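Local coordinates for protein glutathione S-transferase 2 (Onchocerca volvulus, PDB 1TU8) that catalyses the conjugation of glutathione to electrophilic compounds and appears to play a central role in the parasite's detoxification system, at residues 7-12 with 30-35. Residues are numbered along the deposited sequence; the frame is centred on the assembly and turned at random.
Sequences YFSIRG and DDRIAK. With GTX (S-hexylglutathione), chain E.
Y7 and R32 pair in parallel where the first two strands of the thioredoxin-like N-terminal domain lie side by side, a worked example of a beta-alpha-beta unit delivering a residue to an active site. The tight part is backbone: Y7 N donates to D31 O at 3.1 Å, and I33 N returns a bond to Y7 O at 2.9 Å. A weaker CA-H...O contact from R32 CA to the same oxygen supplements it. Past this bond, direct backbone bonding gives way to a water bridge and to the side chain of F8, whose CE2 meets I33 CD1 at 3.9 Å while the two side chains cross obliquely. K35 CA comes up at the edge of the same ring, and C5S of the S-hexylglutathione lies over one face, offset toward the rim.

The solvent side is looser and works through water. One water bridges S9 N and I33 O, accepting from S9 N and donating to I33 O at 2.6 Å. A second water links S9 OG to R32 NH2. Bent at chi3 (80°), R32 turns its guanidinium so that S9 OG stands in plane at one edge and D30 OD1 takes NH1 in a salt bridge of 2.9 Å; R18, from helix 15-23, engages the other oxygen of D30.

Y7 swings its ring away from its own backbone N (chi1 -169°), which brings the thioether sulfur SG2 to the ring's edge, near its plane. Its OH lies 3.1 Å from SG2 and takes a hydrogen bond from L13 N. The paired strand thus fixes the base of Y7 while L13 orients its hydroxyl. The hexyl thioether stands where the thiol of glutathione would be, consistent with the tyrosine of Pi-class transferases that probably stabilises the thiolate.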
ATOM      1  N   TYR A   7      18.003  -4.868  -2.368  1.00 15.22           N
ATOM      2  CA  TYR A   7      17.091  -5.704  -1.590  1.00 15.39           C
ATOM      3  C   TYR A   7      17.833  -6.946  -1.100  1.00 15.70           C
ATOM      4  O   TYR A   7      19.010  -7.151  -1.408  1.00 16.16           O
ATOM      5  CB  TYR A   7      15.889  -6.104  -2.448  1.00 15.45           C
ATOM      6  CG  TYR A   7      14.740  -6.741  -1.684  1.00 15.10           C
ATOM      7  CD1 TYR A   7      14.302  -8.022  -1.997  1.00 14.30           C
ATOM      8  CD2 TYR A   7      14.078  -6.052  -0.661  1.00 14.71           C
ATOM      9  CE1 TYR A   7      13.247  -8.608  -1.315  1.00 14.55           C
ATOM     10  CE2 TYR A   7      13.019  -6.640   0.039  1.00 14.76           C
ATOM     11  CZ  TYR A   7      12.610  -7.921  -0.305  1.00 14.60           C
ATOM     12  OH  TYR A   7      11.562  -8.526   0.352  1.00 15.97           O
ATOM     13  N   PHE A   8      17.142  -7.764  -0.318  1.00 15.66           N
ATOM     14  CA  PHE A   8      17.661  -9.051   0.111  1.00 15.54           C
ATOM     15  C   PHE A   8      17.728 -10.021  -1.059  1.00 15.36           C
ATOM     16  O   PHE A   8      17.155  -9.770  -2.120  1.00 14.34           O
ATOM     17  CB  PHE A   8      16.813  -9.589   1.270  1.00 15.78           C
ATOM     18  CG  PHE A   8      16.895  -8.727   2.486  1.00 17.18           C
ATOM     19  CD1 PHE A   8      15.888  -7.815   2.780  1.00 18.19           C
ATOM     20  CD2 PHE A   8      18.023  -8.766   3.301  1.00 18.67           C
ATOM     21  CE1 PHE A   8      15.984  -6.983   3.887  1.00 19.21           C
ATOM     22  CE2 PHE A   8      18.124  -7.942   4.408  1.00 19.51           C
ATOM     23  CZ  PHE A   8      17.099  -7.042   4.699  1.00 19.48           C
ATOM     24  N   SER A   9      18.448 -11.124  -0.866  1.00 15.78           N
ATOM     25  CA  SER A   9      18.701 -12.096  -1.927  1.00 16.42           C
ATOM     26  C   SER A   9      17.551 -13.101  -1.993  1.00 16.28           C
ATOM     27  O   SER A   9      17.737 -14.310  -1.858  1.00 15.88           O
ATOM     28  CB  SER A   9      20.067 -12.775  -1.700  1.00 17.12           C
ATOM     29  OG  SER A   9      20.632 -13.180  -2.936  1.00 19.60           O
ATOM     30  N   ILE A  10      16.343 -12.559  -2.151  1.00 15.80           N
ATOM     31  CA  ILE A  10      15.112 -13.330  -2.290  1.00 15.43           C
ATOM     32  C   ILE A  10      14.219 -12.607  -3.300  1.00 14.80           C
ATOM     33  O   ILE A  10      14.518 -11.489  -3.712  1.00 14.66           O
ATOM     34  CB  ILE A  10      14.381 -13.434  -0.928  1.00 15.56           C
ATOM     35  CG1 ILE A  10      13.833 -12.062  -0.492  1.00 15.70           C
ATOM     36  CG2 ILE A  10      15.316 -13.979   0.163  1.00 16.34           C
ATOM     37  CD1 ILE A  10      12.927 -12.124   0.727  1.00 15.99           C
ATOM     38  N   ARG A  11      13.109 -13.222  -3.675  1.00 14.36           N
ATOM     39  CA  ARG A  11      12.132 -12.555  -4.540  1.00 13.92           C
ATOM     40  C   ARG A  11      11.378 -11.483  -3.753  1.00 14.05           C
ATOM     41  O   ARG A  11      11.545 -10.301  -4.031  1.00 14.26           O
ATOM     42  CB  ARG A  11      11.197 -13.573  -5.180  1.00 13.92           C
ATOM     43  CG  ARG A  11      11.924 -14.392  -6.255  1.00 14.15           C
ATOM     44  CD  ARG A  11      11.288 -15.735  -6.600  1.00 14.33           C
ATOM     45  NE  ARG A  11      10.005 -15.573  -7.292  1.00 15.92           N
ATOM     46  CZ  ARG A  11       9.403 -16.527  -7.999  1.00 15.38           C
ATOM     47  NH1 ARG A  11       9.957 -17.722  -8.148  1.00 16.32           N
ATOM     48  NH2 ARG A  11       8.243 -16.279  -8.585  1.00 16.36           N
ATOM     49  N   GLY A  12      10.564 -11.904  -2.789  1.00 14.17           N
ATOM     50  CA  GLY A  12       9.925 -11.006  -1.836  1.00 14.33           C
ATOM     51  C   GLY A  12       9.236  -9.815  -2.487  1.00 14.60           C
ATOM     52  O   GLY A  12       8.634  -9.938  -3.558  1.00 13.98           O
ATOM     53  N   ASP A  30      21.353  -5.161  -9.855  1.00 16.95           N
ATOM     54  CA  ASP A  30      20.566  -5.957  -8.922  1.00 17.95           C
ATOM     55  C   ASP A  30      21.407  -6.221  -7.665  1.00 18.65           C
ATOM     56  O   ASP A  30      22.124  -7.216  -7.578  1.00 19.48           O
ATOM     57  CB  ASP A  30      20.134  -7.259  -9.592  1.00 17.87           C
ATOM     58  CG  ASP A  30      18.958  -7.902  -8.899  1.00 18.04           C
ATOM     59  OD1 ASP A  30      18.623  -9.044  -9.260  1.00 16.51           O
ATOM     60  OD2 ASP A  30      18.306  -7.332  -7.996  1.00 16.80           O
ATOM     61  N   ASP A  31      21.314  -5.295  -6.714  1.00 19.64           N
ATOM     62  CA  ASP A  31      22.154  -5.255  -5.510  1.00 20.26           C
ATOM     63  C   ASP A  31      21.519  -6.092  -4.403  1.00 21.29           C
ATOM     64  O   ASP A  31      20.730  -5.590  -3.597  1.00 21.03           O
ATOM     65  CB  ASP A  31      22.333  -3.788  -5.081  1.00 20.54           C
ATOM     66  CG  ASP A  31      23.213  -3.619  -3.848  1.00 21.28           C
ATOM     67  OD1 ASP A  31      23.005  -2.624  -3.107  1.00 20.30           O
ATOM     68  OD2 ASP A  31      24.141  -4.402  -3.562  1.00 21.16           O
ATOM     69  N   ARG A  32      21.861  -7.378  -4.398  1.00 22.18           N
ATOM     70  CA  ARG A  32      21.270  -8.362  -3.509  1.00 23.39           C
ATOM     71  C   ARG A  32      22.190  -8.531  -2.308  1.00 24.59           C
ATOM     72  O   ARG A  32      23.284  -9.082  -2.440  1.00 24.68           O
ATOM     73  CB  ARG A  32      21.097  -9.698  -4.239  1.00 23.49           C
ATOM     74  CG  ARG A  32      20.365  -9.582  -5.576  1.00 24.24           C
ATOM     75  CD  ARG A  32      20.451 -10.830  -6.440  1.00 25.14           C
ATOM     76  NE  ARG A  32      19.491 -11.834  -5.988  1.00 26.67           N
ATOM     77  CZ  ARG A  32      18.272 -12.022  -6.502  1.00 28.39           C
ATOM     78  NH1 ARG A  32      17.823 -11.277  -7.509  1.00 27.96           N
ATOM     79  NH2 ARG A  32      17.485 -12.966  -5.994  1.00 28.69           N
ATOM     80  N   ILE A  33      21.760  -8.047  -1.146  1.00 25.58           N
ATOM     81  CA  ILE A  33      22.620  -8.042   0.036  1.00 26.73           C
ATOM     82  C   ILE A  33      22.366  -9.246   0.932  1.00 27.40           C
ATOM     83  O   ILE A  33      21.268  -9.810   0.945  1.00 27.40           O
ATOM     84  CB  ILE A  33      22.488  -6.717   0.835  1.00 26.96           C
ATOM     85  CG1 ILE A  33      21.096  -6.556   1.462  1.00 27.30           C
ATOM     86  CG2 ILE A  33      22.832  -5.521  -0.049  1.00 27.37           C
ATOM     87  CD1 ILE A  33      21.138  -5.981   2.852  1.00 28.51           C
ATOM     88  N   ALA A  34      23.400  -9.641   1.671  1.00 28.16           N
ATOM     89  CA  ALA A  34      23.271 -10.685   2.678  1.00 28.89           C
ATOM     90  C   ALA A  34      22.551 -10.103   3.888  1.00 29.54           C
ATOM     91  O   ALA A  34      22.709  -8.921   4.201  1.00 29.36           O
ATOM     92  CB  ALA A  34      24.650 -11.235   3.077  1.00 28.80           C
ATOM     93  N   LYS A  35      21.761 -10.936   4.559  1.00 20.00           N
ATOM     94  CA  LYS A  35      20.970 -10.510   5.714  1.00 20.00           C
ATOM     95  C   LYS A  35      21.827  -9.908   6.831  1.00 20.00           C
ATOM     96  O   LYS A  35      21.403  -8.950   7.476  1.00 20.00           O
ATOM     97  CB  LYS A  35      20.189 -11.727   6.264  1.00 20.00           C
ATOM     98  CG  LYS A  35      19.421 -12.633   5.311  1.00 20.00           C
ATOM     99  CD  LYS A  35      18.745 -13.807   6.016  1.00 20.00           C
ATOM    100  CE  LYS A  35      17.985 -14.720   5.050  1.00 20.00           C
ATOM    101  NZ  LYS A  35      17.314 -15.837   5.726  1.00 20.00           N
TER
HETATM  102  N1  GTX E2001       6.049  -1.348   3.037  1.00 16.58           N
HETATM  103  CA1 GTX E2001       7.466  -1.575   2.791  1.00 16.03           C
HETATM  104  C1  GTX E2001       7.655  -1.772   1.314  1.00 15.70           C
HETATM  105  O11 GTX E2001       6.655  -2.190   0.602  1.00 12.32           O
HETATM  106  O12 GTX E2001       8.800  -1.536   0.727  1.00 13.52           O
HETATM  107  CB1 GTX E2001       7.911  -2.803   3.581  1.00 16.19           C
HETATM  108  CG1 GTX E2001       9.431  -2.971   3.572  1.00 17.09           C
HETATM  109  CD1 GTX E2001       9.854  -4.195   4.354  1.00 17.36           C
HETATM  110  OE1 GTX E2001       8.937  -4.888   5.142  1.00 18.00           O
HETATM  111  N2  GTX E2001      11.138  -4.543   4.256  1.00 19.79           N
HETATM  112  CA2 GTX E2001      11.743  -5.673   4.942  1.00 20.23           C
HETATM  113  C2  GTX E2001      13.009  -5.264   5.634  1.00 20.00           C
HETATM  114  O2  GTX E2001      13.849  -4.290   5.069  1.00 19.48           O
HETATM  115  CB2 GTX E2001      12.089  -6.748   3.920  1.00 21.36           C
HETATM  116  SG2 GTX E2001      10.613  -7.344   3.065  1.00 23.40           S
HETATM  117  C1S GTX E2001      10.279  -8.669   4.257  1.00 27.66           C
HETATM  118  C2S GTX E2001      10.913 -10.009   3.863  1.00 30.43           C
HETATM  119  C3S GTX E2001      12.407 -10.035   4.167  1.00 32.15           C
HETATM  120  C4S GTX E2001      12.947 -11.431   4.455  1.00 33.83           C
HETATM  121  C5S GTX E2001      14.451 -11.365   4.720  1.00 34.88           C
HETATM  122  C6S GTX E2001      14.770 -10.735   6.072  1.00 36.08           C
HETATM  123  N3  GTX E2001      13.274  -5.847   6.794  1.00 21.90           N
HETATM  124  CA3 GTX E2001      14.592  -5.747   7.406  1.00 22.81           C
HETATM  125  C3  GTX E2001      14.549  -4.955   8.686  1.00 23.79           C
HETATM  126  O31 GTX E2001      15.631  -4.827   9.407  1.00 26.00           O
HETATM  127  O32 GTX E2001      13.441  -4.384   9.097  1.00 23.01           O
HETATM  128  O   HOH W   1      19.681 -11.629   1.875  1.00 31.23           O
HETATM  129  O   HOH W   2      19.512 -14.632  -4.901  1.00 37.98           O